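Local structure of particle-associated lyase (Acinetobacter bacteriophage AP22, 4Y9V) at residues A[167-179]-A[187-201]. The protein probably cleaves the capsular polysaccharide of Acinetobacter baumannii as the tailspike lyase of the phage. Numbering follows the deposited sequence. Where two conformers were deposited one is given.
With 49S (2-acetamido-2-deoxy-beta-D-mannopyranuronic acid), chain B; 49T (2-acetamido-2-deoxy-alpha-D-fucopyranose), chain C.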
loop_
_atom_site.group_PDB
_atom_site.type_symbol
_atom_site.label_atom_id
_atom_site.label_comp_id
_atom_site.label_asym_id
_atom_site.label_seq_id
_atom_site.Cartn_x
_atom_site.Cartn_y
_atom_site.Cartn_z
ATOM N N ASN A 167 -21.936 2.412 -26.546
ATOM C CA ASN A 167 -23.198 3.078 -26.345
ATOM C C ASN A 167 -23.770 2.868 -24.932
ATOM O O ASN A 167 -24.429 3.759 -24.390
ATOM C CB ASN A 167 -24.229 2.657 -27.424
ATOM C CG ASN A 167 -24.794 1.294 -27.220
ATOM O OD1 ASN A 167 -24.093 0.319 -27.087
ATOM N ND2 ASN A 167 -26.128 1.294 -27.170
ATOM N N TYR A 168 -23.501 1.699 -24.367
ATOM C CA TYR A 168 -24.028 1.347 -23.060
ATOM C C TYR A 168 -23.182 1.868 -21.889
ATOM O O TYR A 168 -23.541 1.628 -20.737
ATOM C CB TYR A 168 -24.233 -0.158 -22.961
ATOM C CG TYR A 168 -23.049 -1.039 -23.183
ATOM C CD1 TYR A 168 -22.279 -1.499 -22.098
ATOM C CD2 TYR A 168 -22.684 -1.494 -24.450
ATOM C CE1 TYR A 168 -21.205 -2.347 -22.280
ATOM C CE2 TYR A 168 -21.610 -2.368 -24.639
ATOM C CZ TYR A 168 -20.890 -2.802 -23.553
ATOM O OH TYR A 168 -19.863 -3.718 -23.707
ATOM N N TYR A 169 -22.141 2.635 -22.188
ATOM C CA TYR A 169 -21.391 3.334 -21.132
ATOM C C TYR A 169 -22.158 4.616 -20.788
ATOM O O TYR A 169 -21.855 5.709 -21.271
ATOM C CB TYR A 169 -19.985 3.637 -21.586
ATOM C CG TYR A 169 -19.048 2.478 -21.761
ATOM C CD1 TYR A 169 -19.323 1.188 -21.271
ATOM C CD2 TYR A 169 -17.802 2.657 -22.371
ATOM C CE1 TYR A 169 -18.394 0.145 -21.401
ATOM C CE2 TYR A 169 -16.875 1.665 -22.464
ATOM C CZ TYR A 169 -17.146 0.398 -21.987
ATOM O OH TYR A 169 -16.250 -0.633 -22.046
ATOM N N ARG A 170 -23.185 4.435 -19.939
ATOM C CA ARG A 170 -24.082 5.481 -19.504
ATOM C C ARG A 170 -23.719 5.892 -18.093
ATOM O O ARG A 170 -23.222 5.093 -17.277
ATOM C CB ARG A 170 -25.550 5.034 -19.588
ATOM C CG ARG A 170 -25.905 4.506 -20.966
ATOM C CD ARG A 170 -27.420 4.462 -21.216
ATOM N NE ARG A 170 -27.722 3.709 -22.432
ATOM C CZ ARG A 170 -27.722 2.397 -22.509
ATOM N NH1 ARG A 170 -27.622 1.659 -21.412
ATOM N NH2 ARG A 170 -27.796 1.807 -23.687
ATOM N N LYS A 171 -23.938 7.174 -17.768
ATOM C CA LYS A 171 -23.536 7.696 -16.458
ATOM C C LYS A 171 -24.606 7.387 -15.397
ATOM O O LYS A 171 -25.788 7.247 -15.681
ATOM C CB LYS A 171 -23.181 9.171 -16.528
ATOM C CG LYS A 171 -24.309 10.110 -16.858
ATOM C CD LYS A 171 -23.845 11.559 -16.853
ATOM C CE LYS A 171 -24.953 12.535 -17.193
ATOM N NZ LYS A 171 -24.432 13.913 -17.247
ATOM N N GLY A 172 -24.135 7.332 -14.150
ATOM C CA GLY A 172 -24.989 7.095 -13.007
ATOM C C GLY A 172 -24.151 6.680 -11.820
ATOM O O GLY A 172 -22.938 6.520 -11.940
ATOM N N GLU A 173 -24.795 6.500 -10.674
ATOM C CA GLU A 173 -24.113 6.027 -9.481
ATOM C C GLU A 173 -25.148 5.561 -8.452
ATOM O O GLU A 173 -26.327 5.894 -8.549
ATOM C CB GLU A 173 -23.182 7.107 -8.887
ATOM C CG GLU A 173 -23.873 8.393 -8.486
ATOM C CD GLU A 173 -22.827 9.498 -8.377
ATOM O OE1 GLU A 173 -22.370 10.004 -9.452
ATOM O OE2 GLU A 173 -22.391 9.835 -7.252
ATOM N N PHE A 174 -24.677 4.833 -7.468
ATOM C CA PHE A 174 -25.471 4.422 -6.339
ATOM C C PHE A 174 -25.263 5.374 -5.173
ATOM O O PHE A 174 -24.131 5.801 -4.927
ATOM C CB PHE A 174 -25.072 3.019 -5.873
ATOM C CG PHE A 174 -25.253 1.913 -6.896
ATOM C CD1 PHE A 174 -26.179 1.992 -7.922
ATOM C CD2 PHE A 174 -24.478 0.754 -6.790
ATOM C CE1 PHE A 174 -26.333 0.931 -8.825
ATOM C CE2 PHE A 174 -24.631 -0.294 -7.697
ATOM C CZ PHE A 174 -25.557 -0.186 -8.705
ATOM N N VAL A 175 -26.346 5.693 -4.449
ATOM C CA VAL A 175 -26.265 6.509 -3.265
ATOM C C VAL A 175 -27.123 5.876 -2.156
ATOM O O VAL A 175 -28.081 5.167 -2.435
ATOM C CB VAL A 175 -26.672 7.983 -3.489
ATOM C CG1 VAL A 175 -25.806 8.620 -4.582
ATOM C CG2 VAL A 175 -28.155 8.108 -3.819
ATOM N N GLU A 176 -26.759 6.199 -0.921
ATOM C CA GLU A 176 -27.589 5.906 0.249
ATOM C C GLU A 176 -28.107 7.217 0.832
ATOM O O GLU A 176 -27.371 8.171 1.031
ATOM C CB GLU A 176 -26.824 5.120 1.309
ATOM C CG GLU A 176 -27.700 4.816 2.517
ATOM C CD GLU A 176 -27.036 3.894 3.503
ATOM O OE1 GLU A 176 -27.009 2.703 3.194
ATOM O OE2 GLU A 176 -26.573 4.360 4.527
ATOM N N VAL A 177 -29.419 7.235 1.097
ATOM C CA VAL A 177 -30.076 8.434 1.582
ATOM C C VAL A 177 -29.730 8.696 3.048
ATOM O O VAL A 177 -29.894 7.830 3.909
ATOM C CB VAL A 177 -31.593 8.290 1.407
ATOM C CG1 VAL A 177 -32.320 9.503 1.982
ATOM C CG2 VAL A 177 -31.927 8.111 -0.053
ATOM N N ALA A 178 -29.299 9.926 3.322
ATOM C CA ALA A 178 -29.046 10.430 4.662
ATOM C C ALA A 178 -30.268 11.113 5.271
ATOM O O ALA A 178 -30.518 10.995 6.468
ATOM C CB ALA A 178 -27.858 11.362 4.663
ATOM N N SER A 179 -31.027 11.884 4.487
ATOM C CA SER A 179 -32.217 12.550 4.991
ATOM C C SER A 179 -33.057 12.986 3.798
ATOM O O SER A 179 -32.559 13.151 2.693
ATOM C CB SER A 179 -31.899 13.708 5.898
ATOM O OG SER A 179 -31.252 14.748 5.165
ATOM N N PHE A 187 -27.693 12.803 0.532
ATOM C CA PHE A 187 -27.119 11.461 0.467
ATOM C C PHE A 187 -25.726 11.488 1.085
ATOM O O PHE A 187 -25.087 12.520 1.202
ATOM C CB PHE A 187 -27.121 10.905 -0.970
ATOM C CG PHE A 187 -26.264 11.673 -1.960
ATOM C CD1 PHE A 187 -26.756 12.736 -2.682
ATOM C CD2 PHE A 187 -24.932 11.301 -2.156
ATOM C CE1 PHE A 187 -25.962 13.408 -3.598
ATOM C CE2 PHE A 187 -24.147 11.952 -3.050
ATOM C CZ PHE A 187 -24.658 13.016 -3.766
ATOM N N PHE A 188 -25.251 10.299 1.475
ATOM C CA PHE A 188 -23.931 10.173 2.047
ATOM C C PHE A 188 -22.860 10.243 0.964
ATOM O O PHE A 188 -22.960 9.609 -0.104
ATOM C CB PHE A 188 -23.817 8.858 2.820
ATOM C CG PHE A 188 -24.566 8.904 4.125
ATOM C CD1 PHE A 188 -24.075 9.609 5.195
ATOM C CD2 PHE A 188 -25.770 8.217 4.286
ATOM C CE1 PHE A 188 -24.750 9.639 6.415
ATOM C CE2 PHE A 188 -26.446 8.243 5.487
ATOM C CZ PHE A 188 -25.919 8.943 6.568
ATOM N N GLY A 189 -21.804 10.975 1.234
ATOM C CA GLY A 189 -20.715 11.103 0.271
ATOM C C GLY A 189 -20.933 12.260 -0.670
ATOM O O GLY A 189 -21.688 13.176 -0.407
ATOM N N ARG A 190 -20.183 12.211 -1.790
ATOM C CA ARG A 190 -20.197 13.295 -2.742
ATOM C C ARG A 190 -20.409 12.703 -4.128
ATOM O O ARG A 190 -19.986 11.575 -4.443
ATOM C CB ARG A 190 -18.885 14.142 -2.710
ATOM C CG ARG A 190 -18.580 14.714 -1.337
ATOM C CD ARG A 190 -19.608 15.791 -0.924
ATOM N NE ARG A 190 -19.298 16.352 0.400
ATOM C CZ ARG A 190 -19.674 15.821 1.571
ATOM N NH1 ARG A 190 -20.414 14.734 1.609
ATOM N NH2 ARG A 190 -19.292 16.392 2.692
ATOM N N ALA A 191 -21.083 13.457 -4.989
ATOM C CA ALA A 191 -21.389 12.960 -6.332
ATOM C C ALA A 191 -20.103 12.640 -7.094
ATOM O O ALA A 191 -19.138 13.398 -7.077
ATOM C CB ALA A 191 -22.136 14.052 -7.090
ATOM N N TYR A 192 -20.145 11.530 -7.835
ATOM C CA TYR A 192 -19.041 11.128 -8.663
ATOM C C TYR A 192 -19.109 11.676 -10.073
ATOM O O TYR A 192 -18.139 11.527 -10.846
ATOM C CB TYR A 192 -18.899 9.580 -8.714
ATOM C CG TYR A 192 -18.375 9.056 -7.414
ATOM C CD1 TYR A 192 -17.018 8.979 -7.183
ATOM C CD2 TYR A 192 -19.191 8.687 -6.376
ATOM C CE1 TYR A 192 -16.464 8.548 -6.003
ATOM C CE2 TYR A 192 -18.671 8.276 -5.155
ATOM C CZ TYR A 192 -17.315 8.211 -4.986
ATOM O OH TYR A 192 -16.814 7.800 -3.735
ATOM N N ASP A 193 -20.183 12.330 -10.456
ATOM C CA ASP A 193 -20.348 12.858 -11.802
ATOM C C ASP A 193 -21.308 14.042 -11.748
ATOM O O ASP A 193 -21.925 14.319 -10.735
ATOM C CB ASP A 193 -20.813 11.746 -12.765
ATOM C CG ASP A 193 -20.463 11.905 -14.231
ATOM O OD1 ASP A 193 -19.967 12.995 -14.620
ATOM O OD2 ASP A 193 -20.709 10.931 -14.989
ATOM N N ASN A 194 -21.369 14.736 -12.893
ATOM C CA ASN A 194 -22.338 15.786 -13.123
ATOM C C ASN A 194 -23.619 15.178 -13.712
ATOM O O ASN A 194 -23.538 14.333 -14.612
ATOM C CB ASN A 194 -21.804 16.779 -14.166
ATOM C CG ASN A 194 -20.543 17.438 -13.676
ATOM O OD1 ASN A 194 -20.540 18.109 -12.646
ATOM N ND2 ASN A 194 -19.438 17.244 -14.384
ATOM N N TYR A 195 -24.765 15.649 -13.251
ATOM C CA TYR A 195 -26.067 15.228 -13.774
ATOM C C TYR A 195 -26.967 16.455 -13.806
ATOM O O TYR A 195 -27.067 17.160 -12.801
ATOM C CB TYR A 195 -26.736 14.140 -12.924
ATOM C CG TYR A 195 -25.877 12.940 -12.632
ATOM C CD1 TYR A 195 -25.788 11.848 -13.480
ATOM C CD2 TYR A 195 -25.095 12.900 -11.475
ATOM C CE1 TYR A 195 -24.973 10.772 -13.165
ATOM C CE2 TYR A 195 -24.293 11.835 -11.161
ATOM C CZ TYR A 195 -24.231 10.743 -12.017
ATOM O OH TYR A 195 -23.435 9.657 -11.758
ATOM N N LEU A 196 -27.607 16.708 -14.933
ATOM C CA LEU A 196 -28.445 17.907 -15.093
ATOM C C LEU A 196 -29.918 17.560 -15.120
ATOM O O LEU A 196 -30.322 16.547 -15.708
ATOM C CB LEU A 196 -28.105 18.633 -16.391
ATOM C CG LEU A 196 -26.625 19.014 -16.544
ATOM C CD1 LEU A 196 -26.398 19.621 -17.939
ATOM C CD2 LEU A 196 -26.109 19.907 -15.414
ATOM N N THR A 197 -30.740 18.453 -14.592
ATOM C CA THR A 197 -32.181 18.313 -14.644
ATOM C C THR A 197 -32.644 18.044 -16.065
ATOM O O THR A 197 -33.539 17.224 -16.288
ATOM C CB THR A 197 -32.883 19.576 -14.143
ATOM O OG1 THR A 197 -32.448 20.735 -14.881
ATOM C CG2 THR A 197 -32.510 19.745 -12.684
ATOM N N SER A 198 -32.030 18.822 -16.985
ATOM C CA SER A 198 -32.361 18.808 -18.377
ATOM C C SER A 198 -32.052 17.506 -19.088
ATOM O O SER A 198 -32.534 17.279 -20.214
ATOM C CB SER A 198 -31.603 19.962 -19.099
ATOM O OG SER A 198 -30.199 19.763 -19.071
ATOM N N GLU A 199 -31.220 16.661 -18.537
ATOM C CA GLU A 199 -30.812 15.392 -19.076
ATOM C C GLU A 199 -31.872 14.319 -18.707
ATOM O O GLU A 199 -32.721 14.532 -17.845
ATOM C CB GLU A 199 -29.410 14.967 -18.569
ATOM C CG GLU A 199 -28.301 15.873 -19.165
ATOM C CD GLU A 199 -26.971 15.735 -18.476
ATOM O OE1 GLU A 199 -26.895 15.228 -17.358
ATOM O OE2 GLU A 199 -25.970 16.178 -19.092
ATOM N N ASN A 200 -31.798 13.142 -19.337
ATOM C CA ASN A 200 -32.672 12.032 -19.045
ATOM C C ASN A 200 -32.148 11.239 -17.835
ATOM O O ASN A 200 -31.523 10.209 -17.986
ATOM C CB ASN A 200 -32.853 11.106 -20.223
ATOM C CG ASN A 200 -33.786 11.701 -21.231
ATOM O OD1 ASN A 200 -34.897 12.122 -20.844
ATOM N ND2 ASN A 200 -33.422 11.718 -22.481
ATOM N N ILE A 201 -32.337 11.840 -16.654
ATOM C CA ILE A 201 -31.841 11.280 -15.392
ATOM C C ILE A 201 -32.978 10.735 -14.577
ATOM O O ILE A 201 -33.863 11.466 -14.108
ATOM C CB ILE A 201 -31.071 12.317 -14.557
ATOM C CG1 ILE A 201 -30.047 13.112 -15.328
ATOM C CG2 ILE A 201 -30.452 11.611 -13.339
ATOM C CD1 ILE A 201 -28.969 12.275 -16.002
HETATM C C8 49S B . -18.260 -3.415 -20.283
HETATM C C7 49S B . -18.168 -4.924 -20.373
HETATM O O7 49S B . -17.786 -5.604 -19.397
HETATM N N2 49S B . -18.517 -5.471 -21.548
HETATM C C2 49S B . -18.425 -6.890 -21.826
HETATM C C3 49S B . -19.796 -7.572 -21.848
HETATM O O3 49S B . -20.464 -7.415 -20.596
HETATM C C1 49S B . -17.759 -7.098 -23.173
HETATM O O1 49S B . -16.518 -6.460 -23.255
HETATM O O5 49S B . -18.563 -6.503 -24.193
HETATM C C5 49S B . -19.813 -7.201 -24.331
HETATM C C6 49S B . -20.559 -6.602 -25.505
HETATM O O6A 49S B . -20.589 -5.351 -25.624
HETATM O O6B 49S B . -21.128 -7.409 -26.282
HETATM C C4 49S B . -20.624 -7.098 -23.038
HETATM O O4 49S B . -21.749 -7.941 -23.308
HETATM C C1 49T C . -22.890 -7.822 -22.480
HETATM C C2 49T C . -23.931 -8.794 -23.045
HETATM N N2 49T C . -23.306 -10.095 -23.326
HETATM C C7 49T C . -23.559 -11.157 -22.576
HETATM O O7 49T C . -24.230 -11.155 -21.562
HETATM C C8 49T C . -22.901 -12.449 -23.069
HETATM O O5 49T C . -23.380 -6.530 -22.406
HETATM C C5 49T C . -23.877 -5.980 -23.635
HETATM C C6 49T C . -24.247 -4.531 -23.384
HETATM C C4 49T C . -25.035 -6.844 -24.129
HETATM O O4 49T C . -26.077 -6.802 -23.159
HETATM C C3 49T C . -24.538 -8.251 -24.320
HETATM O O3 49T C . -25.662 -9.108 -24.662
HETATM O O HOH W 1 -21.237 14.069 -17.129
HETATM O O HOH W 2 -21.352 8.596 -13.562
HETATM O O HOH W 3 -22.049 9.516 -4.538
HETATM O O HOH W 4 -24.158 7.462 -0.798
#
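Val177 and Phe187 form an antiparallel non-hydrogen-bonded pair, their CA atoms 4.4 Å apart, after which segment 187-201 leaves strand 172-181 as a loop. Beside the pair, Phe188 N donates to Glu176 O almost straight (165° at the hydrogen), and water 4 bridges Glu176 N and Phe188 O, standing in for a direct backbone bond between them.

Where the backbones part, side chains bridge them. Glu173 OE2 accepts from Tyr192 N through its syn lone pair at 2.9 Å, while Glu173 OE1 accepts a hydrogen bond from Tyr195 OH on its anti lone pair, 2.6 Å away; the carboxylate plane stands 75° from the ring. Water 3 adds a donor to OE2, so both oxygens are gripped and the rotation of the group is fixed. Lys171, with CG between its backbone N and carbonyl carbon (chi1 66°) and extended beyond, runs past the Tyr195 ring in the opposite sense. Its NZ reaches Asn194 O at 2.8 Å and forms a salt bridge to Glu199 OE1, also at 2.8 Å. Leu196 N approaches that same oxygen from the other face of its plane, tying the Leu196-Glu199 type I turn to the lysine.

Apolar contacts flank the Val177-Phe187 pair: Ala178 CB sits over a face of the Phe188 ring, 3.6 Å from its centroid, and Val175 CG1 lies over a face of Phe187. The second subunit packs on Ala178 and Phe188, placing this end at the trimer interface.

At the other end, Tyr168 OH donates to O6A of the bound N-acetylmannosaminuronic acid and accepts from its N2. The side chains of Glu173 and Lys171, both buried, thus fasten an irregular loop to the strand of the Ig-like domain that leads from the glycan pocket, and the donors around Glu173 would probably favour its ionised form.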